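PDB 6CW5: ribokinase from Cryptococcus neoformans var. grubii serotype A, which probably phosphorylates D-ribose at O-5 with ATP and a divalent metal ion, most likely magnesium, yielding D-ribose 5-phosphate and ADP. Local coordinates for residues C15-S20 against N54-V59; W78-L83 against L93-D98. All coordinates share one frame; numbering follows the deposited sequence.

Contact 1: residues C15-S20 against N54-V59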
loop_
_atom_site.group_PDB
_atom_site.type_symbol
_atom_site.label_atom_id
_atom_site.label_comp_id
_atom_site.label_asym_id
_atom_site.label_seq_id
_atom_site.Cartn_x
_atom_site.Cartn_y
_atom_site.Cartn_z
ATOM N N CYS A 15 -12.000 5.463 -17.082
ATOM C CA CYS A 15 -10.690 5.592 -16.463
ATOM C C CYS A 15 -10.825 5.817 -14.968
ATOM O O CYS A 15 -11.603 6.666 -14.529
ATOM C CB CYS A 15 -9.915 6.756 -17.074
ATOM S SG CYS A 15 -8.258 6.933 -16.397
ATOM N N LEU A 16 -10.042 5.089 -14.190
ATOM C CA LEU A 16 -9.893 5.398 -12.777
ATOM C C LEU A 16 -8.545 6.073 -12.593
ATOM O O LEU A 16 -7.518 5.544 -13.058
ATOM C CB LEU A 16 -9.958 4.138 -11.920
ATOM C CG LEU A 16 -9.711 4.333 -10.421
ATOM C CD1 LEU A 16 -10.803 5.168 -9.746
ATOM C CD2 LEU A 16 -9.635 2.937 -9.811
ATOM N N VAL A 17 -8.556 7.254 -11.990
ATOM C CA VAL A 17 -7.332 7.934 -11.559
ATOM C C VAL A 17 -7.179 7.681 -10.073
ATOM O O VAL A 17 -8.002 8.129 -9.268
ATOM C CB VAL A 17 -7.365 9.442 -11.856
ATOM C CG1 VAL A 17 -6.025 10.106 -11.450
ATOM C CG2 VAL A 17 -7.691 9.697 -13.338
ATOM N N ARG A 18 -6.132 6.960 -9.689
ATOM C CA ARG A 18 -5.824 6.778 -8.280
ATOM C C ARG A 18 -4.667 7.728 -8.005
ATOM O O ARG A 18 -3.541 7.492 -8.467
ATOM C CB ARG A 18 -5.462 5.332 -7.964
ATOM C CG ARG A 18 -4.919 5.103 -6.553
ATOM C CD ARG A 18 -5.919 5.410 -5.435
ATOM N NE ARG A 18 -5.252 5.269 -4.134
ATOM C CZ ARG A 18 -4.955 6.292 -3.337
ATOM N NH1 ARG A 18 -5.352 7.526 -3.646
ATOM N NH2 ARG A 18 -4.289 6.071 -2.206
ATOM N N GLY A 19 -4.940 8.833 -7.319
ATOM C CA GLY A 19 -3.880 9.825 -7.221
ATOM C C GLY A 19 -4.259 10.991 -6.337
ATOM O O GLY A 19 -5.207 10.935 -5.562
ATOM N N SER A 20 -3.494 12.050 -6.477
ATOM C CA SER A 20 -3.465 13.135 -5.504
ATOM C C SER A 20 -4.363 14.292 -5.904
ATOM O O SER A 20 -4.641 14.514 -7.085
ATOM C CB SER A 20 -2.023 13.640 -5.394
ATOM O OG SER A 20 -1.571 14.034 -6.687
ATOM N N ASN A 54 -5.338 17.011 -11.691
ATOM C CA ASN A 54 -5.007 17.614 -12.986
ATOM C C ASN A 54 -5.260 16.630 -14.115
ATOM O O ASN A 54 -5.848 16.976 -15.149
ATOM C CB ASN A 54 -3.527 18.038 -13.054
ATOM C CG ASN A 54 -3.204 19.269 -12.240
ATOM O OD1 ASN A 54 -4.086 19.995 -11.809
ATOM N ND2 ASN A 54 -1.909 19.514 -12.038
ATOM N N GLN A 55 -4.758 15.406 -13.949
ATOM C CA GLN A 55 -4.882 14.414 -15.012
ATOM C C GLN A 55 -6.335 13.962 -15.161
ATOM O O GLN A 55 -6.815 13.783 -16.282
ATOM C CB GLN A 55 -3.929 13.240 -14.740
ATOM C CG GLN A 55 -2.483 13.664 -14.972
ATOM C CD GLN A 55 -1.418 12.579 -14.705
ATOM O OE1 GLN A 55 -1.705 11.384 -14.638
ATOM N NE2 GLN A 55 -0.179 13.031 -14.518
ATOM N N ALA A 56 -7.071 13.835 -14.052
ATOM C CA ALA A 56 -8.491 13.482 -14.160
ATOM C C ALA A 56 -9.272 14.579 -14.872
ATOM O O ALA A 56 -10.144 14.304 -15.710
ATOM C CB ALA A 56 -9.086 13.233 -12.769
ATOM N N PHE A 57 -8.999 15.827 -14.506
ATOM C CA PHE A 57 -9.637 16.971 -15.142
ATOM C C PHE A 57 -9.392 16.969 -16.648
ATOM O O PHE A 57 -10.284 17.308 -17.438
ATOM C CB PHE A 57 -9.085 18.248 -14.509
ATOM C CG PHE A 57 -9.940 19.435 -14.719
ATOM C CD1 PHE A 57 -11.061 19.644 -13.925
ATOM C CD2 PHE A 57 -9.636 20.357 -15.713
ATOM C CE1 PHE A 57 -11.852 20.771 -14.112
ATOM C CE2 PHE A 57 -10.440 21.469 -15.916
ATOM C CZ PHE A 57 -11.543 21.678 -15.112
ATOM N N ALA A 58 -8.171 16.618 -17.060
ATOM C CA ALA A 58 -7.845 16.590 -18.482
ATOM C C ALA A 58 -8.541 15.439 -19.190
ATOM O O ALA A 58 -9.009 15.605 -20.318
ATOM C CB ALA A 58 -6.326 16.509 -18.673
ATOM N N VAL A 59 -8.637 14.269 -18.549
ATOM C CA VAL A 59 -9.403 13.185 -19.171
ATOM C C VAL A 59 -10.823 13.654 -19.424
ATOM O O VAL A 59 -11.370 13.489 -20.516
ATOM C CB VAL A 59 -9.378 11.907 -18.306
ATOM C CG1 VAL A 59 -10.285 10.828 -18.931
ATOM C CG2 VAL A 59 -7.960 11.365 -18.164
#

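Contact 2: residues W78-L83 against L93-D98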
loop_
_atom_site.group_PDB
_atom_site.type_symbol
_atom_site.label_atom_id
_atom_site.label_comp_id
_atom_site.label_asym_id
_atom_site.label_seq_id
_atom_site.Cartn_x
_atom_site.Cartn_y
_atom_site.Cartn_z
ATOM N N TRP A 78 -13.776 22.811 -2.396
ATOM C CA TRP A 78 -13.926 23.620 -3.605
ATOM C C TRP A 78 -13.216 22.990 -4.803
ATOM O O TRP A 78 -13.645 23.180 -5.948
ATOM C CB TRP A 78 -13.427 25.051 -3.349
ATOM C CG TRP A 78 -11.943 25.149 -3.055
ATOM C CD1 TRP A 78 -11.339 25.012 -1.845
ATOM C CD2 TRP A 78 -10.895 25.411 -3.999
ATOM N NE1 TRP A 78 -9.977 25.173 -1.973
ATOM C CE2 TRP A 78 -9.682 25.424 -3.286
ATOM C CE3 TRP A 78 -10.867 25.650 -5.375
ATOM C CZ2 TRP A 78 -8.448 25.657 -3.905
ATOM C CZ3 TRP A 78 -9.639 25.891 -5.985
ATOM C CH2 TRP A 78 -8.455 25.897 -5.249
ATOM N N VAL A 79 -12.154 22.219 -4.567
ATOM C CA VAL A 79 -11.517 21.478 -5.656
ATOM C C VAL A 79 -12.379 20.289 -6.062
ATOM O O VAL A 79 -12.541 19.999 -7.252
ATOM C CB VAL A 79 -10.107 21.024 -5.248
ATOM C CG1 VAL A 79 -9.404 20.311 -6.423
ATOM C CG2 VAL A 79 -9.278 22.220 -4.737
ATOM N N LYS A 80 -12.932 19.574 -5.079
ATOM C CA LYS A 80 -13.875 18.498 -5.384
ATOM C C LYS A 80 -15.046 19.021 -6.214
ATOM O O LYS A 80 -15.510 18.353 -7.149
ATOM C CB LYS A 80 -14.373 17.861 -4.083
ATOM C CG LYS A 80 -15.303 16.643 -4.265
ATOM C CD LYS A 80 -15.584 15.949 -2.933
ATOM C CE LYS A 80 -16.753 14.947 -3.045
ATOM N NZ LYS A 80 -18.045 15.608 -3.263
ATOM N N GLU A 81 -15.523 20.222 -5.903
ATOM C CA GLU A 81 -16.654 20.776 -6.649
ATOM C C GLU A 81 -16.257 21.174 -8.067
ATOM O O GLU A 81 -17.074 21.062 -8.988
ATOM C CB GLU A 81 -17.229 21.968 -5.890
ATOM C CG GLU A 81 -17.692 21.573 -4.513
ATOM C CD GLU A 81 -18.269 22.723 -3.737
ATOM O OE1 GLU A 81 -17.818 23.870 -3.941
ATOM O OE2 GLU A 81 -19.186 22.471 -2.929
ATOM N N MET A 82 -15.024 21.656 -8.259
ATOM C CA MET A 82 -14.533 21.929 -9.609
ATOM C C MET A 82 -14.450 20.649 -10.421
ATOM O O MET A 82 -14.855 20.608 -11.590
ATOM C CB MET A 82 -13.148 22.582 -9.559
ATOM C CG MET A 82 -13.093 24.012 -9.096
ATOM S SD MET A 82 -11.392 24.631 -9.219
ATOM C CE MET A 82 -11.066 24.384 -10.966
ATOM N N LEU A 83 -13.887 19.601 -9.824
ATOM C CA LEU A 83 -13.807 18.314 -10.508
ATOM C C LEU A 83 -15.193 17.839 -10.917
ATOM O O LEU A 83 -15.418 17.434 -12.064
ATOM C CB LEU A 83 -13.133 17.292 -9.592
ATOM C CG LEU A 83 -11.633 17.454 -9.387
ATOM C CD1 LEU A 83 -11.204 16.704 -8.115
ATOM C CD2 LEU A 83 -10.873 16.942 -10.630
ATOM N N LEU A 93 -13.605 10.077 -3.779
ATOM C CA LEU A 93 -12.755 11.178 -3.318
ATOM C C LEU A 93 -13.214 11.501 -1.899
ATOM O O LEU A 93 -14.227 12.183 -1.686
ATOM C CB LEU A 93 -12.829 12.379 -4.255
ATOM C CG LEU A 93 -11.946 13.569 -3.839
ATOM C CD1 LEU A 93 -10.478 13.159 -3.792
ATOM C CD2 LEU A 93 -12.129 14.733 -4.781
ATOM N N LYS A 94 -12.478 10.965 -0.928
ATOM C CA LYS A 94 -12.888 10.983 0.458
ATOM C C LYS A 94 -12.561 12.334 1.071
ATOM O O LYS A 94 -11.533 12.933 0.756
ATOM C CB LYS A 94 -12.182 9.863 1.226
ATOM C CG LYS A 94 -12.649 8.450 0.753
ATOM C CD LYS A 94 -11.638 7.343 1.035
ATOM C CE LYS A 94 -10.467 7.340 0.052
ATOM N NZ LYS A 94 -10.809 6.915 -1.341
ATOM N N ILE A 95 -13.435 12.797 1.964
ATOM C CA ILE A 95 -13.201 14.017 2.724
ATOM C C ILE A 95 -12.837 13.606 4.141
ATOM O O ILE A 95 -13.646 12.986 4.847
ATOM C CB ILE A 95 -14.433 14.930 2.706
ATOM C CG1 ILE A 95 -14.786 15.301 1.256
ATOM C CG2 ILE A 95 -14.167 16.164 3.536
ATOM C CD1 ILE A 95 -16.156 15.978 1.111
ATOM N N VAL A 96 -11.642 13.977 4.574
ATOM C CA VAL A 96 -11.058 13.458 5.806
ATOM C C VAL A 96 -11.174 14.520 6.877
ATOM O O VAL A 96 -10.644 15.622 6.716
ATOM C CB VAL A 96 -9.589 13.063 5.608
ATOM C CG1 VAL A 96 -9.049 12.429 6.874
ATOM C CG2 VAL A 96 -9.467 12.117 4.435
ATOM N N LYS A 97 -11.837 14.172 7.973
ATOM C CA LYS A 97 -11.956 15.074 9.100
ATOM C C LYS A 97 -10.604 15.269 9.779
ATOM O O LYS A 97 -9.804 14.336 9.884
ATOM C CB LYS A 97 -12.975 14.518 10.094
ATOM N N ASP A 98 -10.355 16.488 10.251
ATOM C CA ASP A 98 -9.121 16.806 10.966
ATOM C C ASP A 98 -7.876 16.545 10.112
ATOM O O ASP A 98 -6.801 16.262 10.644
ATOM C CB ASP A 98 -9.015 16.027 12.281
ATOM C CG ASP A 98 -10.191 16.260 13.201
ATOM O OD1 ASP A 98 -10.750 17.378 13.200
ATOM O OD2 ASP A 98 -10.550 15.319 13.937
#

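Contact 1: residues C15-S20 against N54-V59
Val17 meets Ala56 through a single branch: its CG2 methyl lies 3.8 Å from Ala56 CB and 4.0 Å from Ala56 CA, so the methyl reaches the root of the alanine, its CA, as well as the CB. The valine rotamer explains this choice of branch. With CG1 anti to the backbone N (chi1 -177°), CG2 lies anti to the carbonyl carbon and is the methyl that meets the helix. Alanine suits the helical side, because its short side chain lets strand 15-18 and helix 51-61 come close, with the CA atoms of Val17 and Ala56 6.2 Å apart. One helical turn on, Val59 faces Cys15 more loosely, its CG1 4.5 Å from Cys15 CB. Cys15 and Val17, two residues apart, point to the same side of the strand, and Ala56 and Val59, three apart, supply the matching helical face. Val66 lies against both Val17 and Val59, and Met292 of helix 279-292 touches Cys15 and Val59. At the polar end of the helix segment, Asn54 ND2 and Gln55 NE2 hydrogen-bond to different carboxylate oxygens of Asp281, the predicted proton acceptor, OD2 and OD1 in turn. Between the two segments, however, no hydrogen bond forms: strand and helix are joined by buried, purely apolar contact, which depends on shape and leaves the polar groups to other partners.

Contact 2: residues W78-L83 against L93-D98
Lys80, Leu83, Leu93 and Ile95 join the helix and second strand of a beta-alpha-beta unit, strand 66-73, helix 77-85 and strand 93-96, in the Rossmann-like alpha/beta domain of the PfkB carbohydrate kinases. The axes of helix 78-83 and strand 93-96 run nearly antiparallel, at 164°, as expected when the chain leaves the helix and turns back into the sheet. Along the helix, the contact begins at Lys80. The lysine chain is extended as far as CE, CG standing anti to the backbone N (chi1 -176°), and slides past Leu93 in the opposite direction, with CG 3.7 Å from Leu93 CD2. Its CD reaches Ile95 CD1 at 4.1 Å, where the two side chains cross at about a right angle. A long aliphatic stem suits this partly exposed place: the methylenes cover the strand's apolar residues, while the bend at chi4 carries NZ to a salt bridge with Glu84. Leu83, three residues after Lys80 on the same face of the helix, is buried and also touches Leu68 of strand 66-73. It crosses Leu93 nearly at right angles, its CD1 4.0 Å from Leu93 CD2, the one methyl that meets both Lys80 and Leu83.

In the fold
From the N terminus, strand 15-18 takes an interior place in the large sheet, and the chain then makes strands 22-29 and 43-49 of the smaller sheet before helix 51-61 returns to close contact 1. Strand 66-73 follows, pairing beside 15-18, and helix 77-85 leads through a short connection to edge strand 93-96, where contact 2 closes. The loops are in series, neither enclosing nor crossing the other: contact 1 spans the excursion into the smaller sheet, contact 2 a local crossover. Their centres lie 14 Å apart, and the two helices meet directly, Phe57 CE1 being 3.9 Å from Met82 O. Together they tie two helices to one sheet, from an interior strand to its edge.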